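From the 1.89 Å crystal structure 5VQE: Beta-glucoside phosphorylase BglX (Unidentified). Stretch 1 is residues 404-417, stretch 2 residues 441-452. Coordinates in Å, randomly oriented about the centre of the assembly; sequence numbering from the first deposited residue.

Stretch 1 (404-417) PLSPQKTKRIILVQ
Stretch 2 (441-452) EGFIVHWFEEVP

Residues 412-417 and 444-447 form neighbouring parallel strands whose axes approach to 4.6 Å at 33°; the two stretches together bury 967 Å². The register pairs Arg412 with Ile444, Ile413 with Val445, Ile414 with His446 and Leu415 with Trp447, at CA-CA distances of 4.9, 4.7, 5.1 and 4.8 Å.

Stretch 2 opens at a helix end. Glu441 O meets Pro407 CG at 3.5 Å. Gly442 closes the helix as a Schellman motif, with phi/psi 111/3; a CB here would jam against the preceding carbonyl and lie 3.2 Å from Pro407 CG, so glycine fits on both counts.

Phe443 (-81/149; chi1 -65°, m; chi2 -76°) buries the most area, 118 Å². Its ring is sandwiched: Pro407 CG lies 3.9 Å from the Phe443 ring centroid, 8° off the normal, and Ile413 CD1 lies 3.8 Å from that centroid over the opposite face, 29° off. The compact Pro407 ring (C-gamma exo) and the Ile413 side chain (m, t) set C-H groups over the two faces. Thr410 O approaches the ring edge, 3.0 Å from Phe443 CD1, and is buried without a polar partner; Leu405 CB adds a contact of 3.8 Å to Phe443 CZ.

Extended backbone begins the ladder at Ile444 (-94/125; m, t): Ile444 N donates to Lys411 O (3.0 Å, 153°), and Ile444 O accepts from Ile413 N (2.7 Å, 157°). Its side chain shares a face with Arg412, Ile414 and His446; Ile444 CG2 lies over one face of the Arg412 guanidinium, 4.0 Å from Arg412 NH1.

Val445 (-133/120; t) points to the other face, with Ile413, Leu415 and Trp447. The small Val445 side chain places Val445 CG1 3.8 Å from Leu415 CB, while Val445 CA makes a CA-H...O contact with Ile413 O at 3.3 Å.

His446 (-114/149; m, chi2 83°) continues the ladder: His446 N to Ile413 O is 3.0 Å (160°), and Leu415 N to His446 O is 2.8 Å (171°). A water 2.8 Å from His446 ND1 donates to Ile413 O at 2.9 Å. His446 CE1 lies 3.6 Å from Arg412 NH2.

Trp447 (-70/151; m, chi2 110°) brings CZ3 within 3.5 Å of CD2 of buried Leu415 (t, p), an apolar match. Trp447 N donates to Glu450 OE1 at 2.9 Å (150°), a bond within stretch 2.

Phe448 (-50/-40; t) starts the 3-10 segment, and Phe448 N ends the ladder on Leu415 O (3.0 Å, 144°). Ile414 CG2 meets its ring edge, 4.2 Å from Phe448 CD2. At Val451 (-127/162; m) the CA-to-CB bond points toward stretch 1, and Val451 CG2 packs 3.6 Å from Ile414 CD1.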

# COMPACT_ATOMS: atom_id res chain seq x y z
N PRO A 404 -14.28 20.94 -24.08
CA PRO A 404 -13.96 19.55 -24.40
C PRO A 404 -13.18 19.40 -25.70
O PRO A 404 -13.34 20.22 -26.61
CB PRO A 404 -15.34 18.89 -24.52
CG PRO A 404 -16.23 19.99 -24.94
CD PRO A 404 -15.71 21.23 -24.29
N LEU A 405 -12.35 18.36 -25.78
CA LEU A 405 -11.60 18.10 -27.00
C LEU A 405 -12.54 17.70 -28.13
O LEU A 405 -13.60 17.10 -27.92
CB LEU A 405 -10.58 16.99 -26.77
CG LEU A 405 -9.55 17.26 -25.67
CD1 LEU A 405 -8.62 16.07 -25.54
CD2 LEU A 405 -8.75 18.53 -25.97
N SER A 406 -12.13 18.05 -29.36
CA SER A 406 -12.88 17.74 -30.55
C SER A 406 -11.92 17.62 -31.74
O SER A 406 -11.07 18.51 -31.91
CB SER A 406 -13.93 18.80 -30.86
OG SER A 406 -14.41 18.64 -32.18
N PRO A 407 -12.04 16.57 -32.56
CA PRO A 407 -11.23 16.53 -33.79
C PRO A 407 -11.41 17.76 -34.67
O PRO A 407 -10.51 18.07 -35.46
CB PRO A 407 -11.73 15.26 -34.49
CG PRO A 407 -12.30 14.42 -33.42
CD PRO A 407 -12.87 15.36 -32.41
N GLN A 408 -12.53 18.46 -34.55
CA GLN A 408 -12.74 19.66 -35.35
C GLN A 408 -12.09 20.89 -34.74
O GLN A 408 -12.07 21.95 -35.38
CB GLN A 408 -14.24 19.90 -35.54
CG GLN A 408 -14.89 18.91 -36.50
CD GLN A 408 -15.05 17.51 -35.92
OE1 GLN A 408 -15.37 17.35 -34.74
NE2 GLN A 408 -14.82 16.49 -36.74
N LYS A 409 -11.55 20.78 -33.53
CA LYS A 409 -10.69 21.81 -32.96
C LYS A 409 -9.21 21.44 -33.02
O LYS A 409 -8.38 22.32 -33.23
CB LYS A 409 -11.08 22.09 -31.51
CG LYS A 409 -12.41 22.82 -31.35
CD LYS A 409 -12.59 23.32 -29.92
CE LYS A 409 -12.85 22.17 -28.94
NZ LYS A 409 -12.97 22.68 -27.54
N THR A 410 -8.86 20.16 -32.82
CA THR A 410 -7.46 19.73 -32.81
C THR A 410 -7.38 18.31 -33.40
O THR A 410 -7.44 17.31 -32.68
CB THR A 410 -6.87 19.77 -31.39
OG1 THR A 410 -7.63 18.92 -30.52
CG2 THR A 410 -6.88 21.19 -30.83
N LYS A 411 -7.20 18.24 -34.72
CA LYS A 411 -7.23 16.94 -35.39
C LYS A 411 -5.99 16.11 -35.07
O LYS A 411 -6.09 14.92 -34.78
CB LYS A 411 -7.37 17.14 -36.91
CG LYS A 411 -7.37 15.85 -37.73
CD LYS A 411 -8.60 14.97 -37.46
CE LYS A 411 -9.90 15.72 -37.71
NZ LYS A 411 -9.86 16.57 -38.94
N ARG A 412 -4.80 16.72 -35.15
CA ARG A 412 -3.55 15.97 -35.06
C ARG A 412 -2.97 16.09 -33.65
O ARG A 412 -2.72 17.20 -33.17
CB ARG A 412 -2.56 16.46 -36.11
CG ARG A 412 -3.06 16.26 -37.54
CD ARG A 412 -1.99 16.62 -38.56
NE ARG A 412 -0.84 15.74 -38.46
CZ ARG A 412 -0.72 14.57 -39.09
NH1 ARG A 412 -1.68 14.13 -39.89
NH2 ARG A 412 0.37 13.84 -38.91
N ILE A 413 -2.75 14.95 -33.01
CA ILE A 413 -2.30 14.88 -31.63
C ILE A 413 -0.98 14.12 -31.59
O ILE A 413 -0.84 13.08 -32.22
CB ILE A 413 -3.35 14.20 -30.72
CG1 ILE A 413 -4.60 15.08 -30.60
CG2 ILE A 413 -2.76 13.90 -29.34
CD1 ILE A 413 -5.74 14.41 -29.85
N ILE A 414 -0.03 14.65 -30.83
CA ILE A 414 1.18 13.92 -30.47
C ILE A 414 1.02 13.47 -29.03
O ILE A 414 0.81 14.30 -28.13
CB ILE A 414 2.45 14.77 -30.65
CG1 ILE A 414 2.73 15.01 -32.13
CG2 ILE A 414 3.64 14.07 -30.02
CD1 ILE A 414 3.91 15.97 -32.39
N LEU A 415 1.11 12.16 -28.80
CA LEU A 415 0.94 11.57 -27.48
C LEU A 415 2.31 11.25 -26.92
O LEU A 415 3.09 10.54 -27.55
CB LEU A 415 0.08 10.31 -27.56
CG LEU A 415 -0.27 9.61 -26.24
CD1 LEU A 415 -0.99 10.55 -25.29
CD2 LEU A 415 -1.12 8.37 -26.51
N VAL A 416 2.59 11.78 -25.73
CA VAL A 416 3.91 11.71 -25.12
C VAL A 416 3.76 10.89 -23.85
O VAL A 416 3.14 11.35 -22.88
CB VAL A 416 4.49 13.09 -24.82
CG1 VAL A 416 5.91 12.96 -24.29
CG2 VAL A 416 4.46 13.96 -26.05
N GLN A 417 4.31 9.69 -23.85
CA GLN A 417 4.32 8.87 -22.66
C GLN A 417 5.50 9.26 -21.78
O GLN A 417 6.60 9.49 -22.27
CB GLN A 417 4.41 7.39 -23.02
CG GLN A 417 4.54 6.48 -21.82
CD GLN A 417 4.72 5.04 -22.22
OE1 GLN A 417 3.75 4.29 -22.33
NE2 GLN A 417 5.96 4.64 -22.45
N GLU A 441 -12.41 8.28 -31.49
CA GLU A 441 -13.15 9.53 -31.49
C GLU A 441 -12.97 10.34 -32.77
O GLU A 441 -13.73 11.29 -32.99
CB GLU A 441 -12.72 10.41 -30.30
CG GLU A 441 -12.99 9.82 -28.93
CD GLU A 441 -14.47 9.64 -28.63
OE1 GLU A 441 -15.28 10.51 -29.03
OE2 GLU A 441 -14.82 8.64 -27.97
N GLY A 442 -11.98 10.01 -33.60
CA GLY A 442 -11.70 10.76 -34.81
C GLY A 442 -10.40 11.54 -34.80
O GLY A 442 -10.12 12.25 -35.77
N PHE A 443 -9.61 11.45 -33.73
CA PHE A 443 -8.31 12.12 -33.73
C PHE A 443 -7.28 11.29 -34.48
O PHE A 443 -7.33 10.05 -34.51
CB PHE A 443 -7.82 12.35 -32.30
CG PHE A 443 -8.67 13.30 -31.51
CD1 PHE A 443 -8.60 14.67 -31.73
CD2 PHE A 443 -9.54 12.84 -30.53
CE1 PHE A 443 -9.38 15.54 -30.99
CE2 PHE A 443 -10.32 13.72 -29.80
CZ PHE A 443 -10.23 15.06 -30.03
N ILE A 444 -6.33 11.99 -35.10
CA ILE A 444 -5.11 11.37 -35.59
C ILE A 444 -4.05 11.51 -34.50
O ILE A 444 -3.80 12.63 -34.03
CB ILE A 444 -4.65 12.01 -36.91
CG1 ILE A 444 -5.66 11.68 -38.02
CG2 ILE A 444 -3.26 11.53 -37.29
CD1 ILE A 444 -5.42 12.40 -39.31
N VAL A 445 -3.47 10.40 -34.09
CA VAL A 445 -2.60 10.36 -32.91
C VAL A 445 -1.33 9.61 -33.25
O VAL A 445 -1.38 8.42 -33.59
CB VAL A 445 -3.29 9.71 -31.70
CG1 VAL A 445 -2.43 9.89 -30.44
CG2 VAL A 445 -4.67 10.31 -31.49
N HIS A 446 -0.19 10.29 -33.14
CA HIS A 446 1.12 9.66 -33.24
C HIS A 446 1.84 9.75 -31.91
O HIS A 446 1.65 10.69 -31.14
CB HIS A 446 2.00 10.33 -34.31
CG HIS A 446 1.51 10.15 -35.71
ND1 HIS A 446 0.54 10.95 -36.27
CD2 HIS A 446 1.87 9.26 -36.66
CE1 HIS A 446 0.32 10.56 -37.51
NE2 HIS A 446 1.12 9.54 -37.78
N TRP A 447 2.67 8.74 -31.63
CA TRP A 447 3.56 8.82 -30.49
C TRP A 447 4.66 9.85 -30.76
O TRP A 447 5.06 10.07 -31.90
CB TRP A 447 4.23 7.47 -30.22
CG TRP A 447 3.33 6.29 -29.91
CD1 TRP A 447 3.10 5.21 -30.72
CD2 TRP A 447 2.61 6.04 -28.70
NE1 TRP A 447 2.27 4.32 -30.09
CE2 TRP A 447 1.96 4.80 -28.85
CE3 TRP A 447 2.45 6.75 -27.51
CZ2 TRP A 447 1.15 4.26 -27.86
CZ3 TRP A 447 1.64 6.20 -26.52
CH2 TRP A 447 1.00 4.97 -26.70
N PHE A 448 5.16 10.45 -29.68
CA PHE A 448 6.27 11.40 -29.79
C PHE A 448 7.42 10.82 -30.60
O PHE A 448 8.06 11.53 -31.38
CB PHE A 448 6.77 11.77 -28.39
CG PHE A 448 7.87 12.79 -28.39
CD1 PHE A 448 9.20 12.42 -28.25
CD2 PHE A 448 7.58 14.14 -28.53
CE1 PHE A 448 10.21 13.36 -28.24
CE2 PHE A 448 8.58 15.09 -28.53
CZ PHE A 448 9.90 14.70 -28.38
N GLU A 449 7.70 9.54 -30.41
CA GLU A 449 8.85 8.90 -31.03
C GLU A 449 8.69 8.76 -32.54
O GLU A 449 9.69 8.54 -33.23
CB GLU A 449 9.08 7.53 -30.38
CG GLU A 449 9.56 7.59 -28.91
CD GLU A 449 8.49 8.08 -27.91
OE1 GLU A 449 7.29 7.82 -28.12
OE2 GLU A 449 8.88 8.73 -26.92
N GLU A 450 7.47 8.91 -33.07
CA GLU A 450 7.19 8.64 -34.47
C GLU A 450 7.34 9.84 -35.38
O GLU A 450 7.31 9.67 -36.61
CB GLU A 450 5.76 8.12 -34.64
CG GLU A 450 5.47 6.81 -33.97
CD GLU A 450 4.07 6.31 -34.28
OE1 GLU A 450 3.09 7.04 -34.00
OE2 GLU A 450 3.96 5.19 -34.81
N VAL A 451 7.42 11.05 -34.84
CA VAL A 451 7.33 12.25 -35.68
C VAL A 451 8.53 13.13 -35.41
O VAL A 451 9.22 12.98 -34.39
CB VAL A 451 6.01 13.02 -35.43
CG1 VAL A 451 4.82 12.18 -35.86
CG2 VAL A 451 5.90 13.42 -33.96
N PRO A 452 8.83 14.06 -36.32
CA PRO A 452 9.97 14.96 -36.12
C PRO A 452 9.74 15.93 -34.98
O PRO A 452 8.62 16.14 -34.51
CB PRO A 452 10.08 15.71 -37.46
CG PRO A 452 9.24 14.92 -38.43
CD PRO A 452 8.16 14.31 -37.62
O HOH W 1 -0.68 13.19 -35.11
O HOH W 2 5.62 8.83 -26.16